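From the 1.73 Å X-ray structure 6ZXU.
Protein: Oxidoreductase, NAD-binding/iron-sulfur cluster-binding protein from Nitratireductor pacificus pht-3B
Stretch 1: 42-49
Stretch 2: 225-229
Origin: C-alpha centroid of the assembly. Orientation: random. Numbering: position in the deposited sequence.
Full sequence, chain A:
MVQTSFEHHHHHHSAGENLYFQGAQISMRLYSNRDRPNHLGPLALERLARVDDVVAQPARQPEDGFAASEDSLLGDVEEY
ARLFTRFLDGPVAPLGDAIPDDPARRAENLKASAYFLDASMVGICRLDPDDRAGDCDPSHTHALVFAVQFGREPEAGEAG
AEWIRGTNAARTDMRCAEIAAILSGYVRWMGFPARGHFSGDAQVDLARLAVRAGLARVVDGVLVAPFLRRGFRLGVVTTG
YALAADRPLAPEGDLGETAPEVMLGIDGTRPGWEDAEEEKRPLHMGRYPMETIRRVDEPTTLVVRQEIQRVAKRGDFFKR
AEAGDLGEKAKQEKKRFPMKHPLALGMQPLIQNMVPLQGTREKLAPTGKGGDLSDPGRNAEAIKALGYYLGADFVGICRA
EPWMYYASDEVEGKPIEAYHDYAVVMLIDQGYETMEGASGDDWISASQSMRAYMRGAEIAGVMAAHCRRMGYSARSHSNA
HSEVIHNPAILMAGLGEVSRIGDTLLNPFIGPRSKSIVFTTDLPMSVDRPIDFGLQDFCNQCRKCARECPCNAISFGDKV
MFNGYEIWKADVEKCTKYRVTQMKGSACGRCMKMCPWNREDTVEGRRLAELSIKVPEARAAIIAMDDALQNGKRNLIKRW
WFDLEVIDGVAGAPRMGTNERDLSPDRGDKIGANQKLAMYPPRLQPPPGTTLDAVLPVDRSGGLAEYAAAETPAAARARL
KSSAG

Stretch 1 (42-49) PLALERLA
Stretch 2 225-229: APFLR

Contact between residues 42-49 and 225-229, two segments at least 178 residues apart in sequence where they touch; no hydrogen bond crosses it, 269 Å² is buried, both sides summed, and the side chains that meet are apolar, so the contact rests on packing. Backbone: stretch 1 leaves Leu 43 extended (-107/152), makes a short 3-10 segment through Leu 45, Glu 46 and Arg 47, and is extended again at Leu 48 (-90/151). Arg 47 N to Ala 44 O (3.1 Å) and Leu 48 N to Leu 45 O (3.2 Å) are hydrogen bonds that close this turn. Stretch 2 is irregular: Pro 226 at -54/141, then Phe 227 at positive phi (77/-27), with a weak hydrogen bond from Leu 228 N to Ala 225 O (3.4 Å). Register: CA of Leu 43 lies 7.9 Å from CA of Phe 227, and CA of Leu 45 8.5 Å from CA of Pro 226. Aromatic packing: Phe 227 (chi1 m, chi2 -62°), the most covered residue (95 Å²), points toward stretch 1; Leu 43 CD2 covers one ring face, while Leu 45 CD2 meets the edge, 3.9 Å from Phe 227 CE2. Aliphatic packing: Leu 43, Leu 45, Leu 48 and Leu 228 are m,t rotamers. Leu 43 CD1 reaches Phe 227 CB (3.9 Å) and Leu 228 CD2 (4.0 Å); Leu 48 CD1 touches Pro 226 CG (3.6 Å).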

# COMPACT_ATOMS: atom_id res chain seq x y z
N PRO A 42 -5.86 14.06 8.33
CA PRO A 42 -6.10 14.92 7.16
C PRO A 42 -7.26 15.88 7.28
O PRO A 42 -7.37 16.74 6.43
CB PRO A 42 -6.34 13.89 6.08
CG PRO A 42 -7.03 12.76 6.77
CD PRO A 42 -6.41 12.70 8.15
N LEU A 43 -8.07 15.81 8.33
CA LEU A 43 -9.17 16.68 8.55
C LEU A 43 -8.86 17.67 9.69
O LEU A 43 -8.10 17.36 10.61
CB LEU A 43 -10.46 15.85 8.89
CG LEU A 43 -10.91 14.87 7.81
CD1 LEU A 43 -11.98 13.98 8.40
CD2 LEU A 43 -11.46 15.61 6.57
N ALA A 44 -9.49 18.83 9.62
CA ALA A 44 -9.25 19.92 10.60
C ALA A 44 -10.13 19.72 11.86
O ALA A 44 -10.86 20.61 12.27
CB ALA A 44 -9.50 21.31 9.98
N LEU A 45 -9.95 18.58 12.51
CA LEU A 45 -10.72 18.22 13.69
C LEU A 45 -10.43 19.17 14.87
O LEU A 45 -11.29 19.45 15.69
CB LEU A 45 -10.43 16.78 14.11
CG LEU A 45 -10.70 15.69 13.06
CD1 LEU A 45 -10.42 14.30 13.63
CD2 LEU A 45 -12.07 15.80 12.49
N GLU A 46 -9.24 19.68 14.94
CA GLU A 46 -8.87 20.60 15.98
C GLU A 46 -9.54 21.96 15.87
O GLU A 46 -9.37 22.79 16.76
CB GLU A 46 -7.33 20.74 16.05
CG GLU A 46 -6.70 21.64 14.95
CD GLU A 46 -6.49 20.96 13.55
OE1 GLU A 46 -6.90 19.77 13.34
OE2 GLU A 46 -5.94 21.65 12.65
N ARG A 47 -10.28 22.23 14.82
CA ARG A 47 -11.01 23.49 14.69
C ARG A 47 -12.49 23.33 14.94
O ARG A 47 -13.25 24.27 14.71
CB ARG A 47 -10.75 24.07 13.27
CG ARG A 47 -9.32 24.52 13.10
CD ARG A 47 -9.16 25.23 11.77
NE ARG A 47 -7.80 25.73 11.59
CZ ARG A 47 -7.42 26.99 11.81
NH1 ARG A 47 -8.27 27.89 12.24
NH2 ARG A 47 -6.15 27.34 11.59
N LEU A 48 -12.92 22.17 15.41
CA LEU A 48 -14.34 21.96 15.69
C LEU A 48 -14.61 22.36 17.15
O LEU A 48 -13.76 22.21 18.02
CB LEU A 48 -14.71 20.53 15.51
CG LEU A 48 -14.48 20.05 14.06
CD1 LEU A 48 -14.87 18.61 13.94
CD2 LEU A 48 -15.23 20.88 13.04
N ALA A 49 -15.85 22.80 17.40
CA ALA A 49 -16.26 23.20 18.74
C ALA A 49 -16.42 21.96 19.61
O ALA A 49 -17.08 21.03 19.24
CB ALA A 49 -17.58 23.92 18.66
N ALA A 225 -21.17 12.30 11.82
CA ALA A 225 -19.79 12.78 12.06
C ALA A 225 -19.52 13.95 11.19
O ALA A 225 -19.88 13.92 10.01
CB ALA A 225 -18.78 11.67 11.77
N PRO A 226 -18.93 15.02 11.75
CA PRO A 226 -18.48 16.11 10.87
C PRO A 226 -17.56 15.55 9.76
O PRO A 226 -16.77 14.63 10.02
CB PRO A 226 -17.67 17.03 11.83
CG PRO A 226 -17.23 16.13 12.91
CD PRO A 226 -18.38 15.16 13.10
N PHE A 227 -17.71 16.09 8.57
CA PHE A 227 -16.91 15.79 7.41
C PHE A 227 -17.22 14.49 6.70
O PHE A 227 -16.98 14.37 5.54
CB PHE A 227 -15.39 15.80 7.78
CG PHE A 227 -14.86 17.10 8.34
CD1 PHE A 227 -14.89 18.26 7.58
CD2 PHE A 227 -14.28 17.15 9.58
CE1 PHE A 227 -14.38 19.43 8.05
CE2 PHE A 227 -13.71 18.31 10.05
CZ PHE A 227 -13.78 19.47 9.30
N LEU A 228 -17.76 13.48 7.38
CA LEU A 228 -17.96 12.14 6.78
C LEU A 228 -19.37 12.00 6.29
O LEU A 228 -20.15 11.21 6.74
CB LEU A 228 -17.59 11.08 7.77
CG LEU A 228 -16.24 11.16 8.41
CD1 LEU A 228 -15.95 9.85 9.17
CD2 LEU A 228 -15.06 11.52 7.51
N ARG A 229 -19.68 12.79 5.29
CA ARG A 229 -20.99 12.97 4.78
C ARG A 229 -21.54 11.75 4.02
O ARG A 229 -22.74 11.62 3.84
CB ARG A 229 -20.99 14.22 3.86
CG ARG A 229 -20.69 15.55 4.58